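PDB 6HZI: peptidoglycan D,D-transpeptidase FtsI from Burkholderia pseudomallei, which probably cross-links the peptide stems of peptidoglycan during septal cell-wall synthesis and, as a penicillin-binding protein, is a target of beta-lactam antibiotics. Local coordinates for residues I17-L22 / S48-P53; G34-I39 / V292-D297; E236-P241 / G256-T261. All coordinates share one frame; numbering follows the deposited sequence.

Contact 1 of 3, residues I17-L22 / S48-P53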
loop_
_atom_site.group_PDB
_atom_site.type_symbol
_atom_site.label_atom_id
_atom_site.label_comp_id
_atom_site.label_asym_id
_atom_site.label_seq_id
_atom_site.Cartn_x
_atom_site.Cartn_y
_atom_site.Cartn_z
ATOM N N ILE A 17 -13.916 15.161 3.696
ATOM C CA ILE A 17 -12.577 15.423 3.113
ATOM C C ILE A 17 -12.209 14.307 2.136
ATOM O O ILE A 17 -11.578 14.604 1.098
ATOM C CB ILE A 17 -11.530 15.468 4.217
ATOM C CG1 ILE A 17 -11.550 16.826 4.915
ATOM C CG2 ILE A 17 -10.164 15.080 3.648
ATOM C CD1 ILE A 17 -10.715 16.842 6.200
ATOM N N THR A 18 -12.522 13.054 2.487
ATOM C CA THR A 18 -12.105 11.881 1.675
ATOM C C THR A 18 -12.986 11.887 0.413
ATOM O O THR A 18 -12.480 11.720 -0.718
ATOM C CB THR A 18 -12.140 10.586 2.510
ATOM O OG1 THR A 18 -11.252 10.624 3.638
ATOM C CG2 THR A 18 -11.751 9.394 1.674
ATOM N N TYR A 19 -14.285 12.089 0.582
ATOM C CA TYR A 19 -15.249 12.153 -0.543
ATOM C C TYR A 19 -14.946 13.299 -1.508
ATOM O O TYR A 19 -15.000 13.012 -2.678
ATOM C CB TYR A 19 -16.660 12.339 -0.019
ATOM C CG TYR A 19 -17.734 12.569 -1.044
ATOM C CD1 TYR A 19 -18.409 11.493 -1.618
ATOM C CD2 TYR A 19 -18.198 13.845 -1.311
ATOM C CE1 TYR A 19 -19.492 11.685 -2.468
ATOM C CE2 TYR A 19 -19.276 14.050 -2.154
ATOM C CZ TYR A 19 -19.914 12.969 -2.741
ATOM O OH TYR A 19 -20.985 13.143 -3.563
ATOM N N THR A 20 -14.661 14.529 -1.067
ATOM C CA THR A 20 -14.447 15.659 -2.026
ATOM C C THR A 20 -13.184 15.364 -2.847
ATOM O O THR A 20 -13.210 15.493 -4.070
ATOM C CB THR A 20 -14.351 17.024 -1.337
ATOM O OG1 THR A 20 -13.344 16.862 -0.346
ATOM C CG2 THR A 20 -15.633 17.444 -0.649
ATOM N N ASN A 21 -12.114 14.925 -2.201
ATOM C CA ASN A 21 -10.805 14.729 -2.877
ATOM C C ASN A 21 -10.945 13.586 -3.885
ATOM O O ASN A 21 -10.489 13.687 -4.999
ATOM C CB ASN A 21 -9.725 14.526 -1.814
ATOM C CG ASN A 21 -9.291 15.853 -1.238
ATOM O OD1 ASN A 21 -8.900 16.681 -2.033
ATOM N ND2 ASN A 21 -9.295 16.066 0.085
ATOM N N LEU A 22 -11.550 12.491 -3.482
ATOM C CA LEU A 22 -11.590 11.292 -4.330
ATOM C C LEU A 22 -12.465 11.636 -5.527
ATOM O O LEU A 22 -12.045 11.340 -6.634
ATOM C CB LEU A 22 -12.133 10.089 -3.548
ATOM C CG LEU A 22 -12.243 8.829 -4.393
ATOM C CD1 LEU A 22 -10.871 8.373 -4.865
ATOM C CD2 LEU A 22 -12.978 7.714 -3.672
ATOM N N SER A 48 -12.492 6.957 7.663
ATOM C CA SER A 48 -13.275 7.245 6.449
ATOM C C SER A 48 -13.231 6.040 5.552
ATOM O O SER A 48 -12.278 5.238 5.633
ATOM C CB SER A 48 -12.798 8.473 5.701
ATOM O OG SER A 48 -11.502 8.257 5.137
ATOM N N LEU A 49 -14.253 5.951 4.719
ATOM C CA LEU A 49 -14.428 4.805 3.821
ATOM C C LEU A 49 -15.325 5.297 2.695
ATOM O O LEU A 49 -16.489 5.620 2.966
ATOM C CB LEU A 49 -15.006 3.621 4.601
ATOM C CG LEU A 49 -15.112 2.325 3.790
ATOM C CD1 LEU A 49 -13.756 1.704 3.564
ATOM C CD2 LEU A 49 -15.999 1.332 4.495
ATOM N N VAL A 50 -14.743 5.441 1.510
ATOM C CA VAL A 50 -15.366 6.207 0.419
ATOM C C VAL A 50 -15.164 5.462 -0.892
ATOM O O VAL A 50 -14.053 5.033 -1.207
ATOM C CB VAL A 50 -14.820 7.647 0.386
ATOM C CG1 VAL A 50 -15.275 8.360 -0.870
ATOM C CG2 VAL A 50 -15.258 8.428 1.622
ATOM N N ASN A 51 -16.259 5.320 -1.619
ATOM C CA ASN A 51 -16.258 4.884 -3.026
ATOM C C ASN A 51 -16.963 5.950 -3.878
ATOM O O ASN A 51 -18.037 6.334 -3.529
ATOM C CB ASN A 51 -16.979 3.564 -3.168
ATOM C CG ASN A 51 -16.455 2.484 -2.249
ATOM O OD1 ASN A 51 -15.714 1.619 -2.714
ATOM N ND2 ASN A 51 -16.940 2.423 -1.014
ATOM N N TYR A 52 -16.418 6.341 -5.023
ATOM C CA TYR A 52 -17.128 7.215 -5.983
ATOM C C TYR A 52 -17.117 6.572 -7.352
ATOM O O TYR A 52 -16.038 6.441 -7.936
ATOM C CB TYR A 52 -16.500 8.603 -6.082
ATOM C CG TYR A 52 -17.371 9.463 -6.937
ATOM C CD1 TYR A 52 -18.620 9.828 -6.471
ATOM C CD2 TYR A 52 -17.047 9.759 -8.251
ATOM C CE1 TYR A 52 -19.493 10.563 -7.252
ATOM C CE2 TYR A 52 -17.898 10.510 -9.049
ATOM C CZ TYR A 52 -19.130 10.907 -8.542
ATOM O OH TYR A 52 -20.026 11.655 -9.252
ATOM N N PRO A 53 -18.290 6.200 -7.918
ATOM C CA PRO A 53 -19.594 6.246 -7.228
ATOM C C PRO A 53 -19.784 5.511 -5.891
ATOM O O PRO A 53 -20.514 4.537 -5.844
ATOM C CB PRO A 53 -20.487 5.470 -8.182
ATOM C CG PRO A 53 -19.891 5.751 -9.544
ATOM C CD PRO A 53 -18.400 5.783 -9.322
#

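Contact 2 of 3, residues G34-I39 / V292-D297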
loop_
_atom_site.group_PDB
_atom_site.type_symbol
_atom_site.label_atom_id
_atom_site.label_comp_id
_atom_site.label_asym_id
_atom_site.label_seq_id
_atom_site.Cartn_x
_atom_site.Cartn_y
_atom_site.Cartn_z
ATOM N N GLY A 34 -13.358 5.264 -8.259
ATOM C CA GLY A 34 -12.329 5.531 -7.253
ATOM C C GLY A 34 -12.715 4.955 -5.911
ATOM O O GLY A 34 -13.926 4.801 -5.655
ATOM N N ALA A 35 -11.719 4.684 -5.063
ATOM C CA ALA A 35 -11.934 4.264 -3.663
ATOM C C ALA A 35 -10.845 4.905 -2.812
ATOM O O ALA A 35 -9.723 5.160 -3.340
ATOM C CB ALA A 35 -11.937 2.767 -3.594
ATOM N N ALA A 36 -11.186 5.223 -1.572
ATOM C CA ALA A 36 -10.221 5.759 -0.605
ATOM C C ALA A 36 -10.702 5.502 0.828
ATOM O O ALA A 36 -11.919 5.363 1.038
ATOM C CB ALA A 36 -9.993 7.213 -0.917
ATOM N N MET A 37 -9.761 5.416 1.770
ATOM C CA MET A 37 -10.077 5.181 3.192
ATOM C C MET A 37 -8.913 5.626 4.082
ATOM O O MET A 37 -7.764 5.657 3.598
ATOM C CB MET A 37 -10.416 3.695 3.423
ATOM C CG MET A 37 -9.236 2.747 3.396
ATOM S SD MET A 37 -9.709 1.024 3.595
ATOM C CE MET A 37 -10.131 0.985 5.341
ATOM N N VAL A 38 -9.232 5.948 5.334
ATOM C CA VAL A 38 -8.284 6.409 6.372
ATOM C C VAL A 38 -8.497 5.525 7.569
ATOM O O VAL A 38 -9.670 5.348 7.953
ATOM C CB VAL A 38 -8.491 7.888 6.730
ATOM C CG1 VAL A 38 -7.410 8.378 7.684
ATOM C CG2 VAL A 38 -8.483 8.750 5.460
ATOM N N ILE A 39 -7.393 5.013 8.097
ATOM C CA ILE A 39 -7.304 4.171 9.321
ATOM C C ILE A 39 -6.478 4.916 10.364
ATOM O O ILE A 39 -5.366 5.418 10.032
ATOM C CB ILE A 39 -6.640 2.838 8.984
ATOM C CG1 ILE A 39 -7.380 2.156 7.831
ATOM C CG2 ILE A 39 -6.570 1.998 10.235
ATOM C CD1 ILE A 39 -6.921 0.734 7.504
ATOM N N VAL A 292 -3.392 5.965 4.792
ATOM C CA VAL A 292 -4.350 6.411 3.756
ATOM C C VAL A 292 -4.126 5.562 2.517
ATOM O O VAL A 292 -2.964 5.439 2.082
ATOM C CB VAL A 292 -4.221 7.921 3.488
ATOM C CG1 VAL A 292 -5.034 8.354 2.277
ATOM C CG2 VAL A 292 -4.620 8.760 4.698
ATOM N N ALA A 293 -5.209 5.028 1.956
ATOM C CA ALA A 293 -5.146 4.232 0.719
ATOM C C ALA A 293 -6.088 4.851 -0.305
ATOM O O ALA A 293 -7.241 5.223 0.056
ATOM C CB ALA A 293 -5.490 2.792 1.002
ATOM N N VAL A 294 -5.614 4.917 -1.541
ATOM C CA VAL A 294 -6.343 5.555 -2.667
ATOM C C VAL A 294 -6.175 4.676 -3.886
ATOM O O VAL A 294 -5.021 4.252 -4.166
ATOM C CB VAL A 294 -5.809 6.965 -2.979
ATOM C CG1 VAL A 294 -6.570 7.573 -4.138
ATOM C CG2 VAL A 294 -5.901 7.873 -1.781
ATOM N N SER A 295 -7.263 4.470 -4.610
ATOM C CA SER A 295 -7.260 3.730 -5.896
ATOM C C SER A 295 -8.165 4.442 -6.925
ATOM O O SER A 295 -9.321 4.773 -6.593
ATOM C CB SER A 295 -7.618 2.297 -5.637
ATOM O OG SER A 295 -7.380 1.506 -6.792
ATOM N N VAL A 296 -7.634 4.742 -8.115
ATOM C CA VAL A 296 -8.373 5.415 -9.231
ATOM C C VAL A 296 -8.352 4.442 -10.411
ATOM O O VAL A 296 -7.248 4.140 -10.951
ATOM C CB VAL A 296 -7.769 6.784 -9.583
ATOM C CG1 VAL A 296 -8.448 7.474 -10.750
ATOM C CG2 VAL A 296 -7.749 7.695 -8.379
ATOM N N ASP A 297 -9.522 3.909 -10.749
ATOM C CA ASP A 297 -9.646 2.891 -11.802
ATOM C C ASP A 297 -9.826 3.582 -13.158
ATOM O O ASP A 297 -10.709 4.462 -13.262
ATOM C CB ASP A 297 -10.789 1.945 -11.471
ATOM C CG ASP A 297 -10.644 0.640 -12.215
ATOM O OD1 ASP A 297 -9.491 0.333 -12.633
ATOM O OD2 ASP A 297 -11.682 -0.030 -12.414
#

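Contact 3 of 3, residues E236-P241 / G256-T261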
loop_
_atom_site.group_PDB
_atom_site.type_symbol
_atom_site.label_atom_id
_atom_site.label_comp_id
_atom_site.label_asym_id
_atom_site.label_seq_id
_atom_site.Cartn_x
_atom_site.Cartn_y
_atom_site.Cartn_z
ATOM N N GLU A 236 9.267 6.762 3.344
ATOM C CA GLU A 236 9.559 8.218 3.298
ATOM C C GLU A 236 10.486 8.513 2.104
ATOM O O GLU A 236 10.217 9.479 1.334
ATOM C CB GLU A 236 10.094 8.672 4.642
ATOM C CG GLU A 236 10.293 10.173 4.669
ATOM C CD GLU A 236 10.458 10.748 6.071
ATOM O OE1 GLU A 236 10.408 12.011 6.177
ATOM O OE2 GLU A 236 10.594 9.916 7.067
ATOM N N SER A 237 11.454 7.649 1.830
ATOM C CA SER A 237 12.409 7.938 0.740
ATOM C C SER A 237 11.662 7.972 -0.602
ATOM O O SER A 237 12.107 8.713 -1.521
ATOM C CB SER A 237 13.556 6.988 0.755
ATOM O OG SER A 237 13.182 5.675 0.314
ATOM N N VAL A 238 10.545 7.249 -0.729
ATOM C CA VAL A 238 9.760 7.159 -2.010
ATOM C C VAL A 238 9.249 8.542 -2.449
ATOM O O VAL A 238 9.099 8.763 -3.680
ATOM C CB VAL A 238 8.566 6.203 -1.854
ATOM C CG1 VAL A 238 7.569 6.357 -2.992
ATOM C CG2 VAL A 238 9.019 4.758 -1.713
ATOM N N VAL A 239 8.915 9.399 -1.479
ATOM C CA VAL A 239 8.215 10.679 -1.724
ATOM C C VAL A 239 9.222 11.814 -1.610
ATOM O O VAL A 239 8.819 12.920 -1.345
ATOM C CB VAL A 239 7.030 10.817 -0.768
ATOM C CG1 VAL A 239 6.223 12.068 -1.055
ATOM C CG2 VAL A 239 6.128 9.600 -0.882
ATOM N N SER A 240 10.480 11.522 -1.906
ATOM C CA SER A 240 11.567 12.501 -2.126
ATOM C C SER A 240 11.769 12.702 -3.622
ATOM O O SER A 240 11.211 11.995 -4.465
ATOM C CB SER A 240 12.845 12.077 -1.401
ATOM O OG SER A 240 13.511 11.019 -2.076
ATOM N N PRO A 241 12.560 13.726 -4.005
ATOM C CA PRO A 241 12.907 13.941 -5.410
ATOM C C PRO A 241 13.530 12.700 -6.057
ATOM O O PRO A 241 13.230 12.460 -7.186
ATOM C CB PRO A 241 13.880 15.133 -5.316
ATOM C CG PRO A 241 13.387 15.907 -4.093
ATOM C CD PRO A 241 13.078 14.792 -3.119
ATOM N N GLY A 256 5.133 8.948 3.854
ATOM C CA GLY A 256 5.769 7.838 3.155
ATOM C C GLY A 256 4.680 6.963 2.599
ATOM O O GLY A 256 3.603 6.913 3.201
ATOM N N GLY A 257 4.917 6.334 1.472
ATOM C CA GLY A 257 3.891 5.487 0.868
ATOM C C GLY A 257 4.477 4.814 -0.328
ATOM O O GLY A 257 5.676 4.936 -0.527
ATOM N N LYS A 258 3.659 4.086 -1.049
ATOM C CA LYS A 258 4.122 3.306 -2.209
ATOM C C LYS A 258 3.010 3.324 -3.256
ATOM O O LYS A 258 1.796 3.260 -2.852
ATOM C CB LYS A 258 4.472 1.887 -1.756
ATOM C CG LYS A 258 5.236 1.079 -2.793
ATOM C CD LYS A 258 6.653 1.568 -3.006
ATOM C CE LYS A 258 7.279 1.060 -4.290
ATOM N NZ LYS A 258 6.591 1.615 -5.478
ATOM N N SER A 259 3.389 3.447 -4.530
ATOM C CA SER A 259 2.420 3.413 -5.647
ATOM C C SER A 259 2.473 2.047 -6.323
ATOM O O SER A 259 3.544 1.340 -6.235
ATOM C CB SER A 259 2.634 4.546 -6.603
ATOM O OG SER A 259 3.540 4.187 -7.623
ATOM N N GLY A 260 1.352 1.670 -6.942
ATOM C CA GLY A 260 1.295 0.521 -7.858
ATOM C C GLY A 260 0.296 0.714 -8.980
ATOM O O GLY A 260 -0.619 1.571 -8.858
ATOM N N THR A 261 0.443 -0.100 -10.019
ATOM C CA THR A 261 -0.399 -0.069 -11.226
ATOM C C THR A 261 -0.889 -1.490 -11.496
ATOM O O THR A 261 -0.092 -2.415 -11.440
ATOM C CB THR A 261 0.369 0.595 -12.367
ATOM O OG1 THR A 261 0.911 1.813 -11.858
ATOM C CG2 THR A 261 -0.525 0.871 -13.551
#

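Contact 1 of 3, residues I17-L22 / S48-P53
Val50 packs under helix 12-28, against Thr18, Tyr19 and Leu22. Its two methyls divide the work. CG1 stands anti to the backbone N (chi1 170°). It reaches Leu22 CD2 at 3.7 Å and lies 3.8 Å from the backbone CA of Tyr19. Val50 CG2, on the Ser48 side, meets Thr18 CG2 at 3.6 Å. The side chains of Thr18 and Leu22 come from the helix and Val50 comes from the strand, so they overlap alongside rather than tip to tip.

Thr18 has two different faces. Its methyl joins the apolar patch, while its hydroxyl takes the polar side. Thr18 OG1 accepts a hydrogen bond of 2.8 Å from Ser48 OG and is itself bonded to Ile14 O in the preceding helical turn. This buried hydroxyl pair is therefore tied into the helix backbone.

The helix runs roughly along the edge strand 46-52, with 28° between the two short axes and 8.2 Å at closest approach. It packs on one face of the antiparallel sheet of the transpeptidase domain, a member of the beta-lactamase clan. Ser48, Val50 and Tyr52 point to the helix. Leu49 and Asn51 point away from it, and Asn51 OD1 is bonded to Val58 N.

The contact is looser toward Tyr52. Leu22 CD2 still lies 3.9 Å from the backbone N of Tyr52. The two tyrosine rings barely meet: Tyr19 CE1 is 4.5 Å from Tyr52 CD1. Both are partly exposed. Tyr19 OH is bonded to Lys23 NZ, one turn on, and the Tyr52 side chain also touches Lys23 and Glu27 farther along the helix.

Contact 2 of 3, residues G34-I39 / V292-D297
Ala35 and Ser295 form one hydrogen-bonded pair of two antiparallel strands, and Met37 and Ala293 form the next. Ala35 N gives to Ser295 O at 2.8 Å, and Ser295 N returns a bond to Ala35 O at 2.9 Å. Met37 N to Ala293 O and Ala293 N to Met37 O are both 3.1 Å. The segments run antiparallel, at 178°, and hydrogen-bonded pairs alternate with non-hydrogen-bonded ones.

CA-H...O contacts fill in between these bonds. The shortest joins Ala36 CA to Ala293 O at 3.1 Å, and Gly34 CA approaches Ser295 O in the same way.

Apolar contacts between side chains are fewer. Val38 and Val292 stand next to each other on one face. In each, CG2 is anti to the carbonyl carbon, and the two CG2 methyls meet at 3.9 Å. Ala36 CB meets Val294 CG2 at 4.2 Å. On the other face, Met37 CG lies 4.4 Å from Ala293 CB before the methionine chain leads away.

The contact is buried inside the transpeptidase sheet. Helices 12-28 and 310-324 pack over the face of Ala36, Val38, Val292 and Val294. Helix 187-198 touches Met37 on the other. Strand 46-52 flanks strand 33-40, and Ser295 OG bonds to Ser278 of strand 274-283.

Contact 3 of 3, residues E236-P241 / G256-T261
The Lys258-Ser259-Gly260 run on strand 256-266 fits the K(T/S)G motif of penicillin-binding proteins, which borders the active site; here the end of helix 225-238 packs against the start of that strand. Val238 carries the contact. Its side chain sits against the carbonyl of Gly257, with CG1 3.4 Å from Gly257 O and CG2 at 3.6 Å from the same oxygen. Val238 CG2 also touches Lys258 CD at 4.2 Å, and the lysine chain runs roughly perpendicular to the valine.

The backbones come closest at Gly256. Glu236 N is 3.7 Å from Gly256 CA, a residue with no side chain to keep them apart. Val239 CG2 adds a looser touch, 4.2 Å from Gly257 N. No hydrogen bond joins the two segments.

The Lys258 chain bends at chi2 (70°) and again at chi4 (66°), and Lys258 NZ bonds back to Ser259 O at 3.2 Å, in the carbonyl plane and on a lone pair. NZ also bonds to Ser121 OG, and the side chain touches Ser67, probably the nucleophile of the SxxK pattern. Val238 leans on Ile118 of helix 114-120, while strand 274-283 pairs with strand 256-266 by backbone bonds of Gly256 with Met282 and Lys258 with Val280.

Overall arrangement
All three contacts reach the same antiparallel sheet. Contacts 1 and 2 are neighbours, with centres 8 Å apart. Strand 33-40, part of contact 2, bonds to strand 46-52 of contact 1 on one side and to strand 290-297 on the other. Contact 2 is fully buried and made mainly of backbone bonds. Contact 1 lies at the sheet edge, partly buried, and relies on side chains, with one hydroxyl pair among apolar groups. Contact 3 is a buried helix-end contact about 15 Å from contact 2, centre to centre. It has no hydrogen bond between its segments and rests on valines packed against a glycine-containing backbone. It alone holds residues of the probable active site; the other two are structural packing.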